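Local coordinates for protein antisigma-factor antagonist STAS (Rhodobacter sphaeroides, PDB 3LKL) that forms the STAS domain, probably cytoplasmic, of a SulP-like membrane protein, probably a sulfate or related anion transporter that this domain may regulate, at residues R20-L25 with V50-I55; F37-P42 with V68-R73. All blocks are in the same frame, centred on the assembly; numbering follows the deposited sequence.

Overall arrangement
From the N terminus the chain runs through strand 4-10 and strand 16-22 into the first half of contact 1, then through helix 30-35 to the loop 37-42 that opens contact 2. Strand 45-50 leads back to residues 50-55, which close contact 1 over a loop of 24 residues; helix 58-73 then brings residues 68-73 to loop 37-42 and closes contact 2. The two closures therefore cross rather than nest. Contact 1 joins the ends of two neighbouring sheet strands and their short extensions, whereas contact 2 fastens a loop to a helix end. Their centres lie about 19 Å apart, on opposite sides of the chain's centre.

Contact 1 (R20-L25 with V50-I55); sequences RVEGQL and VSRAHI
Val50 sets its CG1 beside Val21, 4.1 Å from Val21 CB, and the two side chains point the same way where the main sheet's strands end. A type I turn from Val50 to Ala53 follows, in which Ser51 OG bonds Asp49. Arg52, CG anti to its carbonyl carbon (chi1 -68°), runs alongside Glu22, its CD 3.8 Å from Glu22 CG. Its guanidinium turns one face to Arg20 NE, which lies off toward the rim; the salt bridge from Arg52 NH1 to Asp49 probably offsets this meeting of like charges. A water at the guanidinium edge also accepts from Arg52 N. Gly23 N donates to Arg52 O at 3.0 Å, the donor tilted 29° from the carbonyl plane. Ala53 CB packs against Val21 CG1, 4.0 Å away. His54 N returns a 2.9 Å bond to Gly23 O, and Leu25 N donates to His54 O. Gln24 OE1 lies in the plane at the His54 ring edge, 3.3 Å from His54 CD2; it accepts from Trp56, while Gln24 NE2 and His54 NE2 both reach Asp65 of the second subunit. Ile55 CG1 meets Leu25 CD1 at 3.8 Å, where Ser60 of helix 58-73 touches both residues. Parallel pairing thus resumes beyond a corner in each segment, as a two-stranded extension at the end of the STAS alpha/beta sheet, with Gln24 and His54 turned to the second subunit.

Contact 2 (F37-P42 with V68-R73); sequences FDFREP and VLKFRR
Phe39 and Phe71 form the tight part of this contact, an edge-to-face pair with ring centroids 4.8 Å apart and planes at 57°. The edge of Phe39 comes down on Phe71, with Phe39 CD1 over the middle of the ring and Phe39 CE1 3.5 Å from Phe71 CE2. Phe37 CD1 lies at the edge of the Phe71 ring, in the plane of Phe71, 3.8 Å from Phe71 CE2. Lys70 CG, anti to its backbone N (chi1 -175°), lies over one face of the Phe39 ring, a CH-pi contact 3.7 Å from the centroid; Phe37 CB lies over the opposite face. Phe71 also touches Val46 and Val78 of the sheet. An alanine in place of Phe71 would probably open a gap beside Phe39 and leave the edge of Phe39 and the CD1 atom of Phe37 without the ring they both meet.

The packing thins toward solvent at the ammonium end of Lys70 and at exposed Arg40. Past a bend at chi2, Lys70 NZ comes only within 4.1 Å of Arg40 CG, and its salt bridge is to Glu74. No hydrogen bond joins the segments. The three phenylalanines make an aromatic cluster that pins the loop before strand 45-50 onto the end of helix 58-73, one of the helices packed on the STAS sheet.

Contact 1 (R20-L25 with V50-I55)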
loop_
_atom_site.group_PDB
_atom_site.type_symbol
_atom_site.label_atom_id
_atom_site.label_comp_id
_atom_site.label_asym_id
_atom_site.label_seq_id
_atom_site.Cartn_x
_atom_site.Cartn_y
_atom_site.Cartn_z
ATOM N N ARG A 20 -4.392 -7.056 9.590
ATOM C CA ARG A 20 -4.045 -6.945 8.158
ATOM C C ARG A 20 -4.271 -5.509 7.747
ATOM O O ARG A 20 -5.397 -5.016 7.809
ATOM C CB ARG A 20 -4.968 -7.843 7.343
ATOM C CG ARG A 20 -4.654 -7.964 5.872
ATOM C CD ARG A 20 -5.594 -8.935 5.204
ATOM N NE ARG A 20 -5.184 -10.322 5.442
ATOM C CZ ARG A 20 -5.872 -11.393 5.029
ATOM N NH1 ARG A 20 -5.423 -12.627 5.282
ATOM N NH2 ARG A 20 -7.021 -11.243 4.364
ATOM N N VAL A 21 -3.172 -4.812 7.414
ATOM C CA VAL A 21 -3.178 -3.420 7.041
ATOM C C VAL A 21 -3.007 -3.352 5.533
ATOM O O VAL A 21 -2.057 -3.925 4.965
ATOM C CB VAL A 21 -2.046 -2.651 7.696
ATOM C CG1 VAL A 21 -2.194 -1.089 7.377
ATOM C CG2 VAL A 21 -2.063 -2.841 9.176
ATOM N N GLU A 22 -3.957 -2.673 4.910
ATOM C CA GLU A 22 -4.070 -2.525 3.461
ATOM C C GLU A 22 -4.198 -1.076 3.096
ATOM O O GLU A 22 -4.947 -0.340 3.738
ATOM C CB GLU A 22 -5.340 -3.218 2.946
ATOM C CG GLU A 22 -5.293 -4.696 3.239
ATOM C CD GLU A 22 -6.465 -5.510 2.677
ATOM O OE1 GLU A 22 -7.049 -6.276 3.485
ATOM O OE2 GLU A 22 -6.747 -5.407 1.448
ATOM N N GLY A 23 -3.482 -0.664 2.044
ATOM C CA GLY A 23 -3.681 0.665 1.451
ATOM C C GLY A 23 -2.628 1.637 1.893
ATOM O O GLY A 23 -1.465 1.253 2.056
ATOM N N GLN A 24 -3.036 2.871 2.163
ATOM C CA GLN A 24 -2.046 3.964 2.216
ATOM C C GLN A 24 -1.861 4.567 3.608
ATOM O O GLN A 24 -2.800 5.120 4.163
ATOM C CB GLN A 24 -2.493 5.080 1.263
ATOM C CG GLN A 24 -2.971 4.663 -0.138
ATOM C CD GLN A 24 -2.059 3.685 -0.852
ATOM O OE1 GLN A 24 -0.850 3.713 -0.720
ATOM N NE2 GLN A 24 -2.663 2.792 -1.591
ATOM N N LEU A 25 -0.677 4.423 4.174
ATOM C CA LEU A 25 -0.381 4.933 5.477
ATOM C C LEU A 25 0.460 6.185 5.349
ATOM O O LEU A 25 1.614 6.139 4.890
ATOM C CB LEU A 25 0.424 3.931 6.295
ATOM C CG LEU A 25 -0.235 2.580 6.572
ATOM C CD1 LEU A 25 0.743 1.542 7.251
ATOM C CD2 LEU A 25 -1.443 2.808 7.418
ATOM N N VAL A 50 1.736 -5.504 7.294
ATOM C CA VAL A 50 1.635 -4.329 6.448
ATOM C C VAL A 50 1.997 -4.625 4.942
ATOM O O VAL A 50 2.182 -3.656 4.163
ATOM C CB VAL A 50 2.520 -3.192 6.993
ATOM C CG1 VAL A 50 1.972 -2.706 8.332
ATOM C CG2 VAL A 50 3.995 -3.645 7.160
ATOM N N SER A 51 2.091 -5.917 4.563
ATOM C CA SER A 51 2.477 -6.341 3.206
ATOM C C SER A 51 1.628 -5.741 2.093
ATOM O O SER A 51 2.181 -5.428 1.025
ATOM C CB SER A 51 2.607 -7.868 3.059
ATOM O OG SER A 51 1.395 -8.545 3.379
ATOM N N ARG A 52 0.349 -5.426 2.377
ATOM C CA ARG A 52 -0.537 -4.854 1.384
ATOM C C ARG A 52 -0.662 -3.348 1.500
ATOM O O ARG A 52 -1.664 -2.778 1.068
ATOM C CB ARG A 52 -1.953 -5.446 1.557
ATOM C CG ARG A 52 -2.064 -6.913 1.210
ATOM C CD ARG A 52 -3.182 -7.640 2.000
ATOM N NE ARG A 52 -2.962 -9.097 1.936
ATOM C CZ ARG A 52 -2.345 -9.830 2.875
ATOM N NH1 ARG A 52 -1.880 -9.278 3.979
ATOM N NH2 ARG A 52 -2.181 -11.129 2.707
ATOM N N ALA A 53 0.294 -2.685 2.144
ATOM C CA ALA A 53 0.149 -1.256 2.391
ATOM C C ALA A 53 1.439 -0.553 1.956
ATOM O O ALA A 53 2.437 -1.205 1.692
ATOM C CB ALA A 53 -0.138 -1.004 3.931
ATOM N N HIS A 54 1.396 0.756 1.856
ATOM C CA HIS A 54 2.578 1.543 1.547
ATOM C C HIS A 54 2.689 2.541 2.650
ATOM O O HIS A 54 1.694 3.196 3.026
ATOM C CB HIS A 54 2.417 2.343 0.286
ATOM C CG HIS A 54 2.263 1.519 -0.931
ATOM N ND1 HIS A 54 3.224 0.621 -1.350
ATOM C CD2 HIS A 54 1.235 1.418 -1.799
ATOM C CE1 HIS A 54 2.781 -0.002 -2.434
ATOM N NE2 HIS A 54 1.590 0.486 -2.736
ATOM N N ILE A 55 3.890 2.643 3.187
ATOM C CA ILE A 55 4.167 3.625 4.235
ATOM C C ILE A 55 4.810 4.806 3.470
ATOM O O ILE A 55 5.805 4.640 2.816
ATOM C CB ILE A 55 5.077 3.039 5.314
ATOM C CG1 ILE A 55 4.326 1.878 6.058
ATOM C CG2 ILE A 55 5.461 4.103 6.232
ATOM C CD1 ILE A 55 5.198 1.179 7.057
HETATM O O HOH W 1 -2.723 -13.244 5.091
HETATM O O HOH W 2 -1.286 -6.220 4.746
#

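Contact 2 (F37-P42 with V68-R73)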
loop_
_atom_site.group_PDB
_atom_site.type_symbol
_atom_site.label_atom_id
_atom_site.label_comp_id
_atom_site.label_asym_id
_atom_site.label_seq_id
_atom_site.Cartn_x
_atom_site.Cartn_y
_atom_site.Cartn_z
ATOM N N PHE A 37 -6.331 -0.749 16.461
ATOM C CA PHE A 37 -5.747 -1.730 17.334
ATOM C C PHE A 37 -6.417 -1.644 18.702
ATOM O O PHE A 37 -6.697 -0.520 19.185
ATOM C CB PHE A 37 -4.296 -1.381 17.537
ATOM C CG PHE A 37 -3.481 -1.442 16.275
ATOM C CD1 PHE A 37 -3.229 -2.656 15.663
ATOM C CD2 PHE A 37 -2.999 -0.300 15.689
ATOM C CE1 PHE A 37 -2.505 -2.735 14.507
ATOM C CE2 PHE A 37 -2.210 -0.361 14.531
ATOM C CZ PHE A 37 -1.996 -1.583 13.917
ATOM N N ASP A 38 -6.665 -2.800 19.288
ATOM C CA ASP A 38 -7.126 -2.917 20.679
ATOM C C ASP A 38 -5.928 -3.288 21.557
ATOM O O ASP A 38 -5.555 -4.455 21.773
ATOM C CB ASP A 38 -8.237 -3.910 20.749
ATOM C CG ASP A 38 -8.802 -4.087 22.135
ATOM O OD1 ASP A 38 -8.448 -3.306 23.070
ATOM O OD2 ASP A 38 -9.597 -5.058 22.256
ATOM N N PHE A 39 -5.294 -2.226 22.013
ATOM C CA PHE A 39 -4.036 -2.320 22.709
ATOM C C PHE A 39 -4.068 -3.102 24.003
ATOM O O PHE A 39 -3.075 -3.822 24.331
ATOM C CB PHE A 39 -3.435 -0.939 22.885
ATOM C CG PHE A 39 -2.853 -0.392 21.620
ATOM C CD1 PHE A 39 -1.874 -1.113 20.943
ATOM C CD2 PHE A 39 -3.265 0.802 21.103
ATOM C CE1 PHE A 39 -1.345 -0.669 19.813
ATOM C CE2 PHE A 39 -2.718 1.306 19.950
ATOM C CZ PHE A 39 -1.738 0.566 19.285
ATOM N N ARG A 40 -5.202 -3.107 24.684
ATOM C CA ARG A 40 -5.204 -3.755 25.977
ATOM C C ARG A 40 -5.927 -5.082 25.939
ATOM O O ARG A 40 -6.264 -5.606 26.973
ATOM C CB ARG A 40 -5.798 -2.826 27.011
ATOM C CG ARG A 40 -5.017 -1.444 27.152
ATOM C CD ARG A 40 -5.904 -0.317 27.742
ATOM N NE ARG A 40 -7.185 -0.334 27.013
ATOM C CZ ARG A 40 -8.093 0.634 26.970
ATOM N NH1 ARG A 40 -7.916 1.809 27.593
ATOM N NH2 ARG A 40 -9.201 0.405 26.263
ATOM N N GLU A 41 -6.163 -5.621 24.764
ATOM C CA GLU A 41 -6.674 -6.942 24.653
ATOM C C GLU A 41 -5.596 -7.875 25.095
ATOM O O GLU A 41 -4.484 -7.740 24.720
ATOM C CB GLU A 41 -7.100 -7.248 23.234
ATOM C CG GLU A 41 -7.419 -8.700 22.987
ATOM C CD GLU A 41 -7.761 -9.039 21.571
ATOM O OE1 GLU A 41 -7.508 -8.283 20.662
ATOM O OE2 GLU A 41 -8.275 -10.101 21.369
ATOM N N PRO A 42 -5.927 -8.842 25.905
ATOM C CA PRO A 42 -4.905 -9.722 26.406
ATOM C C PRO A 42 -4.495 -10.684 25.326
ATOM O O PRO A 42 -5.305 -11.401 24.832
ATOM C CB PRO A 42 -5.609 -10.424 27.543
ATOM C CG PRO A 42 -6.998 -10.376 27.199
ATOM C CD PRO A 42 -7.199 -9.087 26.577
ATOM N N VAL A 68 3.819 -1.054 17.903
ATOM C CA VAL A 68 4.650 -2.185 18.316
ATOM C C VAL A 68 5.041 -2.050 19.804
ATOM O O VAL A 68 4.859 -2.982 20.598
ATOM C CB VAL A 68 5.875 -2.332 17.386
ATOM C CG1 VAL A 68 6.943 -3.325 18.029
ATOM C CG2 VAL A 68 5.352 -2.704 15.942
ATOM N N LEU A 69 5.475 -0.869 20.213
ATOM C CA LEU A 69 5.932 -0.715 21.599
ATOM C C LEU A 69 4.754 -0.809 22.587
ATOM O O LEU A 69 4.899 -1.361 23.683
ATOM C CB LEU A 69 6.709 0.631 21.769
ATOM C CG LEU A 69 8.108 0.649 21.105
ATOM C CD1 LEU A 69 8.534 2.109 20.630
ATOM C CD2 LEU A 69 9.144 -0.005 22.025
ATOM N N LYS A 70 3.597 -0.292 22.191
ATOM C CA LYS A 70 2.429 -0.323 23.039
ATOM C C LYS A 70 2.012 -1.822 23.235
ATOM O O LYS A 70 1.794 -2.230 24.384
ATOM C CB LYS A 70 1.375 0.562 22.466
ATOM C CG LYS A 70 0.066 0.780 23.261
ATOM C CD LYS A 70 0.183 1.041 24.818
ATOM C CE LYS A 70 -1.214 1.470 25.442
ATOM N NZ LYS A 70 -1.613 0.781 26.762
ATOM N N PHE A 71 2.027 -2.646 22.181
ATOM C CA PHE A 71 1.612 -4.060 22.341
ATOM C C PHE A 71 2.584 -4.748 23.234
ATOM O O PHE A 71 2.169 -5.437 24.177
ATOM C CB PHE A 71 1.525 -4.839 21.078
ATOM C CG PHE A 71 0.223 -4.696 20.390
ATOM C CD1 PHE A 71 -0.964 -5.140 20.989
ATOM C CD2 PHE A 71 0.149 -4.045 19.213
ATOM C CE1 PHE A 71 -2.143 -5.002 20.355
ATOM C CE2 PHE A 71 -1.051 -3.897 18.565
ATOM C CZ PHE A 71 -2.195 -4.410 19.114
ATOM N N ARG A 72 3.864 -4.492 23.057
ATOM C CA ARG A 72 4.877 -5.095 23.892
ATOM C C ARG A 72 4.735 -4.803 25.356
ATOM O O ARG A 72 4.904 -5.636 26.148
ATOM C CB ARG A 72 6.245 -4.657 23.455
ATOM C CG ARG A 72 6.696 -5.322 22.261
ATOM C CD ARG A 72 8.164 -5.235 22.186
ATOM N NE ARG A 72 8.596 -5.519 20.849
ATOM C CZ ARG A 72 9.677 -5.037 20.278
ATOM N NH1 ARG A 72 10.488 -4.213 20.928
ATOM N NH2 ARG A 72 9.916 -5.386 19.051
ATOM N N ARG A 73 4.421 -3.575 25.654
ATOM C CA ARG A 73 4.247 -3.077 26.972
ATOM C C ARG A 73 3.137 -3.836 27.632
ATOM O O ARG A 73 3.218 -4.114 28.783
ATOM C CB ARG A 73 3.896 -1.610 26.921
ATOM C CG ARG A 73 4.448 -0.791 28.006
ATOM C CD ARG A 73 5.073 0.505 27.526
ATOM N NE ARG A 73 4.145 1.294 26.760
ATOM C CZ ARG A 73 4.458 1.955 25.665
ATOM N NH1 ARG A 73 3.537 2.626 25.027
ATOM N NH2 ARG A 73 5.692 1.956 25.242
#